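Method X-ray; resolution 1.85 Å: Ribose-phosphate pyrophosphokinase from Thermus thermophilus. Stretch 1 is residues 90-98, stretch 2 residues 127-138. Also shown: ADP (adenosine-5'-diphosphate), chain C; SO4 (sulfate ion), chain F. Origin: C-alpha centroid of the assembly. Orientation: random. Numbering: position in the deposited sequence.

Stretch 1 (90-98) YFSYARSDK
Stretch 2 (127-138) TLHSPQVHGFFK

The two stretches pack through a small, largely apolar contact centred on Ala94, fastened at one end by a single direct hydrogen bond between Ser130 and Asp97 and bordered by the diphosphate of ADP. Together they bury 462 Å². Each contains a short 3-10 segment, residues 92-95 and 131-136, flanked by loop or turn. In the first, Ala94 N bonds to Phe91 O (3.0 Å) and Ser96 N to Tyr93 O (2.9 Å); in the second, Gly135 N bonds to Gln132 O (2.9 Å) and Phe136 N to Val133 O (3.0 Å).

The closest pair of CA atoms sets the register: Ala94 CA lies 5.3 Å from His129 CA. Ala94 points its methyl toward stretch 2, where CB sits 3.6 Å from His129 N and 3.7 Å from His129 CB. So short a side chain lets the backbones come this near, and the same CB also meets Val133 CG2 (3.9 Å) and Leu128 CD2 (4.1 Å).

Phe91 (chi1 t, phi/psi -104/84) extends this apolar patch. The edge of its ring meets Leu128 and Val133, with CD2 3.9 Å from Leu128 CD2 and CE2 4.0 Å from Val133 CG1; CE2 also lies 4.2 Å from Phe137 CZ. Leu128 (m, t) leaves its backbone sideways, but its end reaches the patch, whereas the CA-to-CB bond of Val133 (t) points toward stretch 1.

His129 (chi1 t, chi2 69°; phi/psi -53/-42) lays one ring face against the aliphatic part of Arg95 (m, t, p), whose CG stands 3.8 Å from the ring centroid, 16° off the normal, in a CH-pi contact. In the same pose, His129 NE2 donates to ADP O2B at 2.7 Å.

Asp97 (p; phi/psi -117/2) turns toward stretch 2 and uses both carboxylate oxygens. OD2 accepts a 2.6 Å hydrogen bond from Ser130 OG (chi1 p), while OD1 forms a 2.7 Å salt bridge with Lys98 NZ, offsetting the buried negative charge. Lys98 (p, t, p, p) also donates from NZ to ADP O1A at 2.9 Å, and so joins Asp97, which does contact stretch 2, to the nucleotide. Asp97 CB packs on Val133 CG2 (3.9 Å). Phe136 (m, chi2 -9°) brings its ring edge to the Asp97 carbonyl, CZ to O 3.4 Å; that buried oxygen has no hydrogen-bonding partner.

Water adds a polar link beside the apolar patch: one molecule donates to Phe91 O (3.1 Å) and Thr127 O (3.2 Å), though other acceptors compete for its protons, and accepts a weak bond from His129 N (2.9 Å).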

# COMPACT_ATOMS: atom_id res chain seq x y z
N TYR A 90 -19.40 -18.76 8.34
CA TYR A 90 -20.55 -17.85 8.12
C TYR A 90 -20.08 -16.40 8.20
O TYR A 90 -19.74 -15.96 9.27
CB TYR A 90 -21.67 -18.08 9.12
CG TYR A 90 -22.82 -17.09 9.02
CD1 TYR A 90 -23.41 -16.79 7.81
CD2 TYR A 90 -23.28 -16.41 10.14
CE1 TYR A 90 -24.43 -15.84 7.71
CE2 TYR A 90 -24.30 -15.48 10.07
CZ TYR A 90 -24.87 -15.18 8.85
OH TYR A 90 -25.91 -14.30 8.77
N PHE A 91 -20.16 -15.70 7.08
CA PHE A 91 -19.76 -14.29 6.95
C PHE A 91 -21.05 -13.47 6.92
O PHE A 91 -21.56 -13.20 5.82
CB PHE A 91 -18.88 -14.08 5.72
CG PHE A 91 -18.38 -12.67 5.58
CD1 PHE A 91 -18.08 -11.89 6.70
CD2 PHE A 91 -18.22 -12.10 4.34
CE1 PHE A 91 -17.58 -10.61 6.57
CE2 PHE A 91 -17.73 -10.80 4.22
CZ PHE A 91 -17.40 -10.07 5.33
N SER A 92 -21.56 -13.16 8.10
CA SER A 92 -22.89 -12.48 8.26
C SER A 92 -22.89 -11.17 7.48
O SER A 92 -23.94 -10.82 6.87
CB SER A 92 -23.19 -12.25 9.71
OG SER A 92 -22.33 -11.28 10.30
N TYR A 93 -21.78 -10.44 7.52
CA TYR A 93 -21.74 -9.09 6.92
C TYR A 93 -21.75 -9.16 5.39
O TYR A 93 -21.82 -8.06 4.76
CB TYR A 93 -20.60 -8.24 7.46
CG TYR A 93 -20.84 -7.61 8.81
CD1 TYR A 93 -21.63 -6.46 8.92
CD2 TYR A 93 -20.28 -8.14 9.97
CE1 TYR A 93 -21.85 -5.83 10.14
CE2 TYR A 93 -20.49 -7.52 11.19
CZ TYR A 93 -21.25 -6.36 11.28
OH TYR A 93 -21.48 -5.79 12.48
N ALA A 94 -21.78 -10.35 4.78
CA ALA A 94 -21.99 -10.45 3.32
C ALA A 94 -23.36 -9.81 2.99
O ALA A 94 -23.57 -9.44 1.85
CB ALA A 94 -21.89 -11.87 2.82
N ARG A 95 -24.27 -9.69 3.94
CA ARG A 95 -25.59 -9.06 3.65
C ARG A 95 -25.42 -7.56 3.44
O ARG A 95 -26.30 -6.95 2.88
CB ARG A 95 -26.57 -9.30 4.80
CG ARG A 95 -26.93 -10.76 4.95
CD ARG A 95 -27.92 -11.08 6.05
NE ARG A 95 -29.18 -10.37 5.87
CZ ARG A 95 -30.20 -10.42 6.74
NH1 ARG A 95 -30.09 -11.17 7.83
NH2 ARG A 95 -31.28 -9.70 6.50
N SER A 96 -24.35 -6.99 3.96
CA SER A 96 -24.07 -5.53 3.88
C SER A 96 -23.21 -5.30 2.64
O SER A 96 -22.00 -4.94 2.79
CB SER A 96 -23.38 -5.04 5.13
OG SER A 96 -24.21 -5.20 6.27
N ASP A 97 -23.80 -5.53 1.47
CA ASP A 97 -23.04 -5.73 0.22
C ASP A 97 -23.35 -4.62 -0.79
O ASP A 97 -22.84 -4.69 -1.89
CB ASP A 97 -23.32 -7.12 -0.34
CG ASP A 97 -24.77 -7.32 -0.77
OD1 ASP A 97 -25.62 -6.45 -0.40
OD2 ASP A 97 -25.01 -8.21 -1.60
N LYS A 98 -24.18 -3.64 -0.44
CA LYS A 98 -24.54 -2.57 -1.40
C LYS A 98 -24.80 -1.27 -0.64
O LYS A 98 -25.11 -1.28 0.58
CB LYS A 98 -25.76 -3.02 -2.20
CG LYS A 98 -27.03 -3.13 -1.39
CD LYS A 98 -28.23 -3.61 -2.19
CE LYS A 98 -28.12 -5.03 -2.68
NZ LYS A 98 -28.04 -5.97 -1.54
N THR A 127 -21.23 -20.37 1.20
CA THR A 127 -22.53 -19.71 0.93
C THR A 127 -22.47 -18.23 1.34
O THR A 127 -23.25 -17.78 2.24
CB THR A 127 -23.68 -20.48 1.59
OG1 THR A 127 -23.59 -21.87 1.27
CG2 THR A 127 -25.01 -19.92 1.14
N LEU A 128 -21.72 -17.41 0.61
CA LEU A 128 -21.81 -15.93 0.74
C LEU A 128 -23.21 -15.47 0.37
O LEU A 128 -23.81 -16.06 -0.53
CB LEU A 128 -20.80 -15.25 -0.16
CG LEU A 128 -19.37 -15.44 0.31
CD1 LEU A 128 -18.43 -14.99 -0.77
CD2 LEU A 128 -19.13 -14.68 1.61
N HIS A 129 -23.74 -14.51 1.11
CA HIS A 129 -25.10 -13.96 0.90
C HIS A 129 -25.27 -13.53 -0.56
O HIS A 129 -26.33 -13.80 -1.15
CB HIS A 129 -25.34 -12.79 1.84
CG HIS A 129 -26.66 -12.14 1.57
ND1 HIS A 129 -27.86 -12.80 1.85
CD2 HIS A 129 -26.98 -10.97 0.97
CE1 HIS A 129 -28.86 -12.01 1.48
NE2 HIS A 129 -28.35 -10.88 0.95
N SER A 130 -24.26 -12.89 -1.13
CA SER A 130 -24.25 -12.56 -2.58
C SER A 130 -22.90 -12.95 -3.15
O SER A 130 -21.88 -12.78 -2.49
CB SER A 130 -24.61 -11.13 -2.82
OG SER A 130 -23.54 -10.22 -2.48
N PRO A 131 -22.86 -13.45 -4.39
CA PRO A 131 -21.59 -13.86 -4.98
C PRO A 131 -20.65 -12.69 -5.30
O PRO A 131 -19.44 -12.90 -5.34
CB PRO A 131 -22.06 -14.59 -6.23
CG PRO A 131 -23.31 -13.82 -6.63
CD PRO A 131 -24.01 -13.62 -5.31
N GLN A 132 -21.18 -11.47 -5.43
CA GLN A 132 -20.34 -10.27 -5.69
C GLN A 132 -19.42 -10.01 -4.50
O GLN A 132 -18.37 -9.37 -4.69
CB GLN A 132 -21.19 -9.04 -5.96
CG GLN A 132 -21.90 -9.09 -7.28
CD GLN A 132 -23.20 -9.86 -7.26
OE1 GLN A 132 -23.69 -10.33 -6.23
NE2 GLN A 132 -23.78 -9.96 -8.43
N VAL A 133 -19.74 -10.53 -3.31
CA VAL A 133 -18.88 -10.29 -2.10
C VAL A 133 -17.47 -10.88 -2.33
O VAL A 133 -16.50 -10.39 -1.72
CB VAL A 133 -19.52 -10.85 -0.82
CG1 VAL A 133 -18.55 -10.88 0.35
CG2 VAL A 133 -20.78 -10.08 -0.46
N HIS A 134 -17.32 -11.90 -3.15
CA HIS A 134 -16.01 -12.44 -3.53
C HIS A 134 -15.08 -11.32 -4.02
O HIS A 134 -13.89 -11.29 -3.64
CB HIS A 134 -16.18 -13.53 -4.58
CG HIS A 134 -15.06 -14.51 -4.69
ND1 HIS A 134 -13.72 -14.17 -4.83
CD2 HIS A 134 -15.11 -15.87 -4.80
CE1 HIS A 134 -13.00 -15.27 -5.04
NE2 HIS A 134 -13.84 -16.33 -4.99
N GLY A 135 -15.62 -10.39 -4.79
CA GLY A 135 -14.87 -9.27 -5.40
C GLY A 135 -14.57 -8.14 -4.44
O GLY A 135 -13.86 -7.25 -4.83
N PHE A 136 -15.01 -8.24 -3.19
CA PHE A 136 -14.65 -7.27 -2.13
C PHE A 136 -13.27 -7.63 -1.56
O PHE A 136 -12.67 -6.79 -0.89
CB PHE A 136 -15.69 -7.26 -1.01
CG PHE A 136 -17.06 -6.75 -1.38
CD1 PHE A 136 -17.33 -6.15 -2.60
CD2 PHE A 136 -18.08 -6.78 -0.46
CE1 PHE A 136 -18.60 -5.67 -2.89
CE2 PHE A 136 -19.35 -6.29 -0.75
CZ PHE A 136 -19.61 -5.76 -1.97
N PHE A 137 -12.76 -8.84 -1.82
CA PHE A 137 -11.45 -9.31 -1.35
C PHE A 137 -10.42 -9.16 -2.46
O PHE A 137 -10.68 -9.48 -3.60
CB PHE A 137 -11.50 -10.76 -0.85
CG PHE A 137 -12.31 -10.95 0.40
CD1 PHE A 137 -13.66 -11.19 0.33
CD2 PHE A 137 -11.71 -10.85 1.64
CE1 PHE A 137 -14.42 -11.32 1.48
CE2 PHE A 137 -12.47 -10.99 2.79
CZ PHE A 137 -13.82 -11.22 2.71
N LYS A 138 -9.23 -8.67 -2.10
CA LYS A 138 -8.07 -8.68 -2.99
C LYS A 138 -7.35 -10.01 -2.83
O LYS A 138 -6.83 -10.54 -3.82
CB LYS A 138 -7.15 -7.48 -2.71
CG LYS A 138 -5.95 -7.45 -3.65
CD LYS A 138 -6.29 -7.27 -5.13
CE LYS A 138 -5.12 -6.77 -5.98
NZ LYS A 138 -5.38 -6.93 -7.43
PB ADP C . -31.29 -9.07 0.44
O1B ADP C . -31.20 -10.04 -0.74
O2B ADP C . -29.93 -8.67 0.97
O3B ADP C . -32.26 -9.44 1.55
PA ADP C . -31.77 -6.36 0.39
O1A ADP C . -30.35 -5.92 0.20
O2A ADP C . -32.86 -5.48 -0.13
O3A ADP C . -31.96 -7.80 -0.26
O5' ADP C . -32.03 -6.74 1.95
C5' ADP C . -31.11 -6.29 2.99
C4' ADP C . -31.86 -5.86 4.24
O4' ADP C . -31.13 -6.38 5.40
C3' ADP C . -31.97 -4.35 4.49
O3' ADP C . -31.85 -3.54 3.33
C2' ADP C . -30.69 -4.07 5.27
O2' ADP C . -30.84 -2.92 6.06
C1' ADP C . -30.51 -5.34 6.10
N9 ADP C . -29.11 -5.69 6.33
C8 ADP C . -27.99 -5.15 5.73
N7 ADP C . -26.86 -5.65 6.19
C5 ADP C . -27.26 -6.56 7.15
C6 ADP C . -26.54 -7.42 8.00
N6 ADP C . -25.21 -7.51 7.98
N1 ADP C . -27.24 -8.21 8.85
C2 ADP C . -28.58 -8.14 8.83
N3 ADP C . -29.36 -7.38 8.06
C4 ADP C . -28.64 -6.59 7.24
S SO4 F . -24.39 -22.00 -2.37
O1 SO4 F . -23.62 -22.51 -3.48
O2 SO4 F . -23.98 -22.72 -1.18
O3 SO4 F . -25.84 -22.21 -2.60
O4 SO4 F . -24.11 -20.61 -2.18
O HOH W 1 -21.05 -16.78 4.59
O HOH W 2 -23.21 -15.03 3.95